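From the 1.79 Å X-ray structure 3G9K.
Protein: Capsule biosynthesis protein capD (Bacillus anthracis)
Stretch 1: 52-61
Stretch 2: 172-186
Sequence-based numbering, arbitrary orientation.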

ATOM      1  N   SER A  52      -7.353   6.691  -5.578  1.00 15.05           N
ATOM      2  CA  SER A  52      -6.291   7.239  -4.678  1.00 15.19           C
ATOM      3  C   SER A  52      -6.765   8.486  -3.955  1.00 15.22           C
ATOM      4  O   SER A  52      -6.646   8.604  -2.733  1.00 15.36           O
ATOM      5  N   TYR A  53      -7.364   9.396  -4.698  1.00 15.50           N
ATOM      6  CA  TYR A  53      -7.943  10.590  -4.072  1.00 15.54           C
ATOM      7  C   TYR A  53      -9.132  10.338  -3.074  1.00 15.59           C
ATOM      8  O   TYR A  53      -9.248  10.994  -2.041  1.00 14.62           O
ATOM      9  N   VAL A  54     -10.030   9.410  -3.384  1.00 15.80           N
ATOM     10  CA  VAL A  54     -11.129   9.038  -2.487  1.00 15.18           C
ATOM     11  C   VAL A  54     -10.618   8.479  -1.135  1.00 15.18           C
ATOM     12  O   VAL A  54     -11.076   8.891  -0.071  1.00 16.31           O
ATOM     13  N   LEU A  55      -9.617   7.616  -1.206  1.00 14.28           N
ATOM     14  CA  LEU A  55      -8.958   6.994  -0.066  1.00 14.46           C
ATOM     15  C   LEU A  55      -8.334   8.082   0.797  1.00 14.32           C
ATOM     16  O   LEU A  55      -8.449   8.028   2.031  1.00 15.57           O
ATOM     17  N   GLY A  56      -7.749   9.106   0.177  1.00 14.03           N
ATOM     18  CA  GLY A  56      -7.179  10.247   0.931  1.00 14.66           C
ATOM     19  C   GLY A  56      -8.233  10.995   1.709  1.00 16.36           C
ATOM     20  O   GLY A  56      -7.971  11.656   2.741  1.00 18.35           O
ATOM     21  N   VAL A  57      -9.464  10.917   1.229  1.00 15.87           N
ATOM     22  CA  VAL A  57     -10.568  11.595   1.937  1.00 14.84           C
ATOM     23  C   VAL A  57     -11.242  10.701   2.982  1.00 16.50           C
ATOM     24  O   VAL A  57     -11.450  11.097   4.129  1.00 18.10           O
ATOM     25  N   VAL A  58     -11.607   9.492   2.593  1.00 16.45           N
ATOM     26  CA  VAL A  58     -12.435   8.642   3.444  1.00 17.06           C
ATOM     27  C   VAL A  58     -11.613   7.680   4.303  1.00 16.73           C
ATOM     28  O   VAL A  58     -12.131   7.101   5.279  1.00 18.27           O
ATOM     29  N   GLU A  59     -10.366   7.443   3.911  1.00 17.61           N
ATOM     30  CA  GLU A  59      -9.475   6.590   4.673  1.00 17.51           C
ATOM     31  C   GLU A  59      -8.229   7.397   5.067  1.00 17.12           C
ATOM     32  O   GLU A  59      -7.113   6.946   4.917  1.00 16.05           O
ATOM     33  N   LEU A  60      -8.491   8.599   5.557  1.00 18.54           N
ATOM     34  CA  LEU A  60      -7.514   9.678   5.740  1.00 19.12           C
ATOM     35  C   LEU A  60      -6.374   9.398   6.701  1.00 19.65           C
ATOM     36  O   LEU A  60      -5.285  10.002   6.584  1.00 19.90           O
ATOM     37  N   HIS A  61      -6.593   8.444   7.597  1.00 18.76           N
ATOM     38  CA  HIS A  61      -5.542   8.004   8.529  1.00 17.92           C
ATOM     39  C   HIS A  61      -4.434   7.313   7.812  1.00 16.65           C
ATOM     40  O   HIS A  61      -3.306   7.337   8.280  1.00 16.61           O
ATOM     41  N   THR A 172     -21.557  11.482  10.169  1.00 28.98           N
ATOM     42  CA  THR A 172     -21.079  12.065   8.918  1.00 28.42           C
ATOM     43  C   THR A 172     -19.909  13.015   9.192  1.00 27.63           C
ATOM     44  O   THR A 172     -20.038  13.968   9.967  1.00 27.70           O
ATOM     45  N   LEU A 173     -18.758  12.709   8.605  1.00 25.35           N
ATOM     46  CA  LEU A 173     -17.610  13.613   8.681  1.00 24.46           C
ATOM     47  C   LEU A 173     -17.514  14.440   7.421  1.00 23.03           C
ATOM     48  O   LEU A 173     -17.352  13.877   6.328  1.00 23.06           O
ATOM     49  N   ILE A 174     -17.589  15.764   7.602  1.00 21.92           N
ATOM     50  CA  ILE A 174     -17.497  16.780   6.562  1.00 21.60           C
ATOM     51  C   ILE A 174     -16.126  17.472   6.711  1.00 20.40           C
ATOM     52  O   ILE A 174     -15.707  17.781   7.830  1.00 20.53           O
ATOM     53  N   GLN A 175     -15.421  17.618   5.586  1.00 20.86           N
ATOM     54  CA  GLN A 175     -14.036  18.161   5.540  1.00 20.52           C
ATOM     55  C   GLN A 175     -13.918  19.356   4.575  1.00 20.19           C
ATOM     56  O   GLN A 175     -13.340  19.260   3.473  1.00 18.45           O
ATOM     57  N   THR A 176     -14.458  20.489   5.025  1.00 20.27           N
ATOM     58  CA  THR A 176     -14.515  21.718   4.267  1.00 21.32           C
ATOM     59  C   THR A 176     -13.178  22.301   3.828  1.00 21.28           C
ATOM     60  O   THR A 176     -13.033  22.660   2.667  1.00 21.39           O
ATOM     61  N   ASP A 177     -12.209  22.382   4.737  1.00 21.95           N
ATOM     62  CA  ASP A 177     -10.849  22.828   4.405  1.00 21.64           C
ATOM     63  C   ASP A 177     -10.235  21.961   3.319  1.00 20.47           C
ATOM     64  O   ASP A 177      -9.645  22.498   2.370  1.00 21.10           O
ATOM     65  N   LEU A 178     -10.346  20.638   3.455  1.00 19.49           N
ATOM     66  CA  LEU A 178      -9.837  19.722   2.439  1.00 19.17           C
ATOM     67  C   LEU A 178     -10.532  19.886   1.083  1.00 18.30           C
ATOM     68  O   LEU A 178      -9.878  19.780   0.040  1.00 18.19           O
ATOM     69  N   ALA A 179     -11.861  20.065   1.090  1.00 18.90           N
ATOM     70  CA  ALA A 179     -12.579  20.354  -0.160  1.00 19.22           C
ATOM     71  C   ALA A 179     -11.996  21.575  -0.852  1.00 18.76           C
ATOM     72  O   ALA A 179     -11.714  21.529  -2.015  1.00 19.81           O
ATOM     73  N   ARG A 180     -11.756  22.647  -0.109  1.00 20.11           N
ATOM     74  CA  ARG A 180     -11.120  23.835  -0.655  1.00 19.57           C
ATOM     75  C   ARG A 180      -9.802  23.512  -1.321  1.00 18.55           C
ATOM     76  O   ARG A 180      -9.568  23.931  -2.468  1.00 17.68           O
ATOM     77  N   THR A 181      -8.933  22.765  -0.625  1.00 17.67           N
ATOM     78  CA  THR A 181      -7.642  22.404  -1.179  1.00 17.02           C
ATOM     79  C   THR A 181      -7.809  21.589  -2.444  1.00 17.23           C
ATOM     80  O   THR A 181      -7.141  21.845  -3.449  1.00 16.07           O
ATOM     81  N   LEU A 182      -8.660  20.572  -2.376  1.00 16.74           N
ATOM     82  CA  LEU A 182      -8.882  19.699  -3.531  1.00 17.07           C
ATOM     83  C   LEU A 182      -9.482  20.511  -4.728  1.00 17.54           C
ATOM     84  O   LEU A 182      -9.101  20.305  -5.866  1.00 16.91           O
ATOM     85  N   LYS A 183     -10.393  21.428  -4.453  1.00 18.43           N
ATOM     86  CA  LYS A 183     -10.928  22.278  -5.519  1.00 18.84           C
ATOM     87  C   LYS A 183      -9.841  23.157  -6.134  1.00 20.02           C
ATOM     88  O   LYS A 183      -9.828  23.371  -7.348  1.00 20.02           O
ATOM     89  N   LYS A 184      -8.867  23.613  -5.322  1.00 20.26           N
ATOM     90  CA  LYS A 184      -7.745  24.414  -5.845  1.00 20.31           C
ATOM     91  C   LYS A 184      -6.866  23.599  -6.766  1.00 19.98           C
ATOM     92  O   LYS A 184      -6.435  24.065  -7.806  1.00 19.07           O
ATOM     93  N   ILE A 185      -6.584  22.376  -6.355  1.00 19.07           N
ATOM     94  CA  ILE A 185      -5.841  21.434  -7.186  1.00 17.91           C
ATOM     95  C   ILE A 185      -6.664  21.124  -8.472  1.00 17.53           C
ATOM     96  O   ILE A 185      -6.102  21.004  -9.564  1.00 17.63           O
ATOM     97  N   GLN A 186      -7.976  20.968  -8.323  1.00 17.01           N
ATOM     98  CA  GLN A 186      -8.866  20.678  -9.466  1.00 18.57           C
ATOM     99  C   GLN A 186      -8.761  21.820 -10.503  1.00 19.52           C
ATOM    100  O   GLN A 186      -8.688  21.558 -11.702  1.00 19.96           O
TER

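Two helices that run nearly antiparallel need not be in intimate backbone contact to share a hydrophobic seam; long side chains can bridge the gap, and a single well-placed polar group can add a hydrogen bond at one end of the seam. Residues 52-61 and 172-186 of the capsule biosynthesis protein CapD from Bacillus anthracis illustrate the point. The axes of helices 52-58 and 176-186 approach no closer than 11.8 Å, with an angle of 158° between their N-to-C directions, and the contact buries a modest 331 Å² summed over both sides. Three residues, V57, Y53 and Q175, contribute the largest shares.

V57 lies near the middle of the contact, where the CA of V57 is 8.2 Å from the CA of L178. Its CA-to-CB bond points sideways rather than at the second stretch, yet the t rotamer (chi1 171°) places both methyls within reach of it. V57 CG2 packs against two leucines one helical turn apart, 3.9 Å from L178 CD2 and 3.8 Å from L182 CD1. CG1 meets the amide end of Q175, with V57 CG1 3.7 Å from Q175 NE2. The CA-to-CB bonds of the two leucines point toward the first stretch, but their side chains reach it by different rotamers: L178 is t at chi1 and p at chi2, whereas L182 is m and t.

Y53 sits one turn earlier on its helix and shows how a long side chain compensates for a sideways start. The CA of Y53 is 9.2 Å from the CA of L182, but with chi1 at -90° and chi2 at 106° the ring extends into the gap and its end comes nearer to the other helix. L182 meets the ring at its edge, near the ring plane, with Y53 CE2 3.8 Å from L182 CD2. L182 thus serves both principal residues of the first helix, one delta carbon approaching V57 and the other Y53. Farther out, the hydroxyl oxygen OH of Y53 lies 3.7 Å from CG2 of I185, a contact of van der Waals character with a methyl group.

Polar complementarity is concentrated at Q175, the N-cap position of the second helix. Its CA-to-CB bond points toward the first stretch, with chi1 m, chi2 t and chi3 at 96°, and Q175 NE2 donates a hydrogen bond to V57 O at 3.1 Å, with an N-H...acceptor angle of 157°. This is the sole hydrogen bond between the stretches. V57 lies close to the end of its helix, where backbone carbonyls begin to run out of amide partners within the helix; E59, two residues on, is the first to leave helical phi/psi.

Beyond that helix end, the CA-to-CB bond of L60 also points toward the second stretch, with chi1 p and chi2 between wells at 105°. L60 CD2 lies 3.8 Å from Q175 OE1 and 3.9 Å from L173 CD2, a strand residue whose CA-to-CB bond points toward the first stretch, extending the apolar seam past the glutamine.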

ATOM      1  CB  SER A  52      -5.017   7.547  -5.416  1.00 14.69           C
ATOM      2  OG  SER A  52      -4.455   6.361  -5.885  1.00 15.92           O
ATOM      3  CB  TYR A  53      -8.310  11.598  -5.170  1.00 15.33           C
ATOM      4  CG  TYR A  53      -7.224  12.584  -5.540  1.00 15.92           C
ATOM      5  CD1 TYR A  53      -6.522  12.473  -6.723  1.00 15.32           C
ATOM      6  CD2 TYR A  53      -6.958  13.671  -4.723  1.00 16.11           C
ATOM      7  CE1 TYR A  53      -5.535  13.453  -7.087  1.00 16.99           C
ATOM      8  CE2 TYR A  53      -6.014  14.590  -5.054  1.00 17.21           C
ATOM      9  CZ  TYR A  53      -5.294  14.483  -6.239  1.00 15.60           C
ATOM     10  OH  TYR A  53      -4.359  15.432  -6.499  1.00 15.85           O
ATOM     11  CB  VAL A  54     -12.094   8.028  -3.197  1.00 14.54           C
ATOM     12  CG1 VAL A  54     -12.980   7.317  -2.188  1.00 15.14           C
ATOM     13  CG2 VAL A  54     -12.885   8.768  -4.300  1.00 17.75           C
ATOM     14  CB  LEU A  55      -7.925   5.954  -0.518  1.00 14.14           C
ATOM     15  CG  LEU A  55      -8.519   4.615  -0.980  1.00 14.68           C
ATOM     16  CD1 LEU A  55      -7.403   3.823  -1.611  1.00 15.55           C
ATOM     17  CD2 LEU A  55      -9.214   3.865   0.156  1.00 17.17           C
ATOM     18  CB  VAL A  57     -11.617  12.120   0.924  1.00 15.82           C
ATOM     19  CG1 VAL A  57     -12.838  12.621   1.662  1.00 13.90           C
ATOM     20  CG2 VAL A  57     -11.017  13.230   0.055  1.00 16.38           C
ATOM     21  CB  VAL A  58     -13.497   7.846   2.594  1.00 17.83           C
ATOM     22  CG1 VAL A  58     -14.361   8.814   1.751  1.00 15.57           C
ATOM     23  CG2 VAL A  58     -12.809   6.797   1.681  1.00 16.09           C
ATOM     24  CB  GLU A  59      -9.076   5.361   3.867  1.00 17.96           C
ATOM     25  CG  GLU A  59      -8.566   4.290   4.761  1.00 17.92           C
ATOM     26  CD  GLU A  59      -7.971   3.120   4.000  1.00 20.69           C
ATOM     27  OE1 GLU A  59      -7.222   3.360   3.028  1.00 18.15           O
ATOM     28  OE2 GLU A  59      -8.262   1.973   4.389  1.00 25.73           O
ATOM     29  CB  LEU A  60      -8.275  10.939   6.158  1.00 19.75           C
ATOM     30  CG  LEU A  60      -8.991  10.864   7.514  1.00 18.96           C
ATOM     31  CD1 LEU A  60      -8.145  11.702   8.543  1.00 20.58           C
ATOM     32  CD2 LEU A  60     -10.431  11.347   7.460  1.00 19.05           C
ATOM     33  CB  HIS A  61      -6.087   7.065   9.612  1.00 18.55           C
ATOM     34  CG  HIS A  61      -6.924   5.932   9.104  1.00 18.49           C
ATOM     35  ND1 HIS A  61      -8.236   6.103   8.698  1.00 21.52           N
ATOM     36  CD2 HIS A  61      -6.637   4.630   8.922  1.00 21.26           C
ATOM     37  CE1 HIS A  61      -8.721   4.939   8.312  1.00 20.30           C
ATOM     38  NE2 HIS A  61      -7.778   4.024   8.458  1.00 20.60           N
ATOM     39  CB  THR A 172     -22.183  12.817   8.182  1.00 28.30           C
ATOM     40  OG1 THR A 172     -23.213  11.896   7.821  1.00 29.37           O
ATOM     41  CG2 THR A 172     -21.650  13.502   6.917  1.00 28.25           C
ATOM     42  CB  LEU A 173     -16.336  12.792   8.849  1.00 23.50           C
ATOM     43  CG  LEU A 173     -15.011  13.551   8.797  1.00 23.79           C
ATOM     44  CD1 LEU A 173     -14.936  14.639   9.888  1.00 20.32           C
ATOM     45  CD2 LEU A 173     -13.892  12.532   8.888  1.00 23.36           C
ATOM     46  CB  ILE A 174     -18.598  17.872   6.659  1.00 21.44           C
ATOM     47  CG1 ILE A 174     -19.996  17.265   6.346  1.00 22.25           C
ATOM     48  CG2 ILE A 174     -18.272  18.992   5.697  1.00 20.78           C
ATOM     49  CD1 ILE A 174     -21.287  18.173   6.747  1.00 22.11           C
ATOM     50  CB  GLN A 175     -13.015  17.045   5.172  1.00 20.23           C
ATOM     51  CG  GLN A 175     -12.854  15.953   6.230  1.00 19.72           C
ATOM     52  CD  GLN A 175     -11.913  14.852   5.831  1.00 20.30           C
ATOM     53  OE1 GLN A 175     -10.730  14.864   6.175  1.00 19.61           O
ATOM     54  NE2 GLN A 175     -12.441  13.881   5.109  1.00 15.44           N
ATOM     55  CB  THR A 176     -15.292  22.760   5.039  1.00 22.26           C
ATOM     56  OG1 THR A 176     -16.613  22.239   5.236  1.00 23.40           O
ATOM     57  CG2 THR A 176     -15.346  24.076   4.272  1.00 23.72           C
ATOM     58  CB  ASP A 177      -9.904  22.810   5.623  1.00 22.17           C
ATOM     59  CG  ASP A 177     -10.273  23.830   6.711  1.00 26.24           C
ATOM     60  OD1 ASP A 177     -11.151  24.670   6.503  1.00 27.06           O
ATOM     61  OD2 ASP A 177      -9.607  23.820   7.774  1.00 31.70           O
ATOM     62  CB  LEU A 178      -9.894  18.242   2.908  1.00 17.56           C
ATOM     63  CG  LEU A 178      -9.367  17.129   1.992  1.00 19.47           C
ATOM     64  CD1 LEU A 178      -7.888  17.355   1.615  1.00 16.36           C
ATOM     65  CD2 LEU A 178      -9.567  15.728   2.670  1.00 19.26           C
ATOM     66  CB  ALA A 179     -14.060  20.505   0.076  1.00 17.34           C
ATOM     67  CB  ARG A 180     -10.911  24.885   0.439  1.00 19.91           C
ATOM     68  CG  ARG A 180     -10.441  26.230  -0.089  1.00 20.78           C
ATOM     69  CD  ARG A 180     -10.385  27.262   1.051  1.00 23.99           C
ATOM     70  NE  ARG A 180     -11.655  27.274   1.783  1.00 28.68           N
ATOM     71  CZ  ARG A 180     -11.835  26.899   3.053  1.00 30.30           C
ATOM     72  NH1 ARG A 180     -10.835  26.488   3.820  1.00 31.46           N
ATOM     73  NH2 ARG A 180     -13.056  26.947   3.569  1.00 31.11           N
ATOM     74  CB  THR A 181      -6.752  21.650  -0.145  1.00 16.59           C
ATOM     75  OG1 THR A 181      -6.591  22.480   1.020  1.00 18.14           O
ATOM     76  CG2 THR A 181      -5.315  21.225  -0.734  1.00 15.79           C
ATOM     77  CB  LEU A 182      -9.784  18.520  -3.150  1.00 17.16           C
ATOM     78  CG  LEU A 182      -9.250  17.505  -2.143  1.00 15.61           C
ATOM     79  CD1 LEU A 182     -10.244  16.412  -1.876  1.00 16.37           C
ATOM     80  CD2 LEU A 182      -7.898  16.842  -2.628  1.00 14.21           C
ATOM     81  CB  LYS A 183     -12.110  23.104  -4.984  1.00 19.47           C
ATOM     82  CG  LYS A 183     -13.355  22.248  -4.823  1.00 19.73           C
ATOM     83  CD  LYS A 183     -14.437  22.942  -3.991  1.00 21.45           C
ATOM     84  CE  LYS A 183     -15.783  22.396  -4.318  1.00 25.88           C
ATOM     85  NZ  LYS A 183     -16.868  23.301  -3.795  1.00 29.16           N
ATOM     86  CB  LYS A 184      -6.886  24.985  -4.699  1.00 21.10           C
ATOM     87  CG  LYS A 184      -6.055  26.236  -5.107  1.00 21.19           C
ATOM     88  CD  LYS A 184      -5.440  26.879  -3.870  1.00 22.23           C
ATOM     89  CE  LYS A 184      -4.869  28.271  -4.118  1.00 23.79           C
ATOM     90  NZ  LYS A 184      -3.698  28.353  -4.986  1.00 23.42           N
ATOM     91  CB  ILE A 185      -5.565  20.136  -6.398  1.00 18.90           C
ATOM     92  CG1 ILE A 185      -4.559  20.368  -5.277  1.00 17.64           C
ATOM     93  CG2 ILE A 185      -5.108  19.010  -7.315  1.00 17.09           C
ATOM     94  CD1 ILE A 185      -4.483  19.233  -4.271  1.00 16.98           C
ATOM     95  CB  GLN A 186     -10.291  20.476  -9.013  1.00 18.19           C
ATOM     96  CG  GLN A 186     -11.296  20.176 -10.147  1.00 18.60           C
ATOM     97  CD  GLN A 186     -12.661  20.031  -9.585  1.00 17.16           C
ATOM     98  OE1 GLN A 186     -13.137  20.934  -8.918  1.00 21.06           O
ATOM     99  NE2 GLN A 186     -13.296  18.888  -9.815  1.00 17.63           N
TER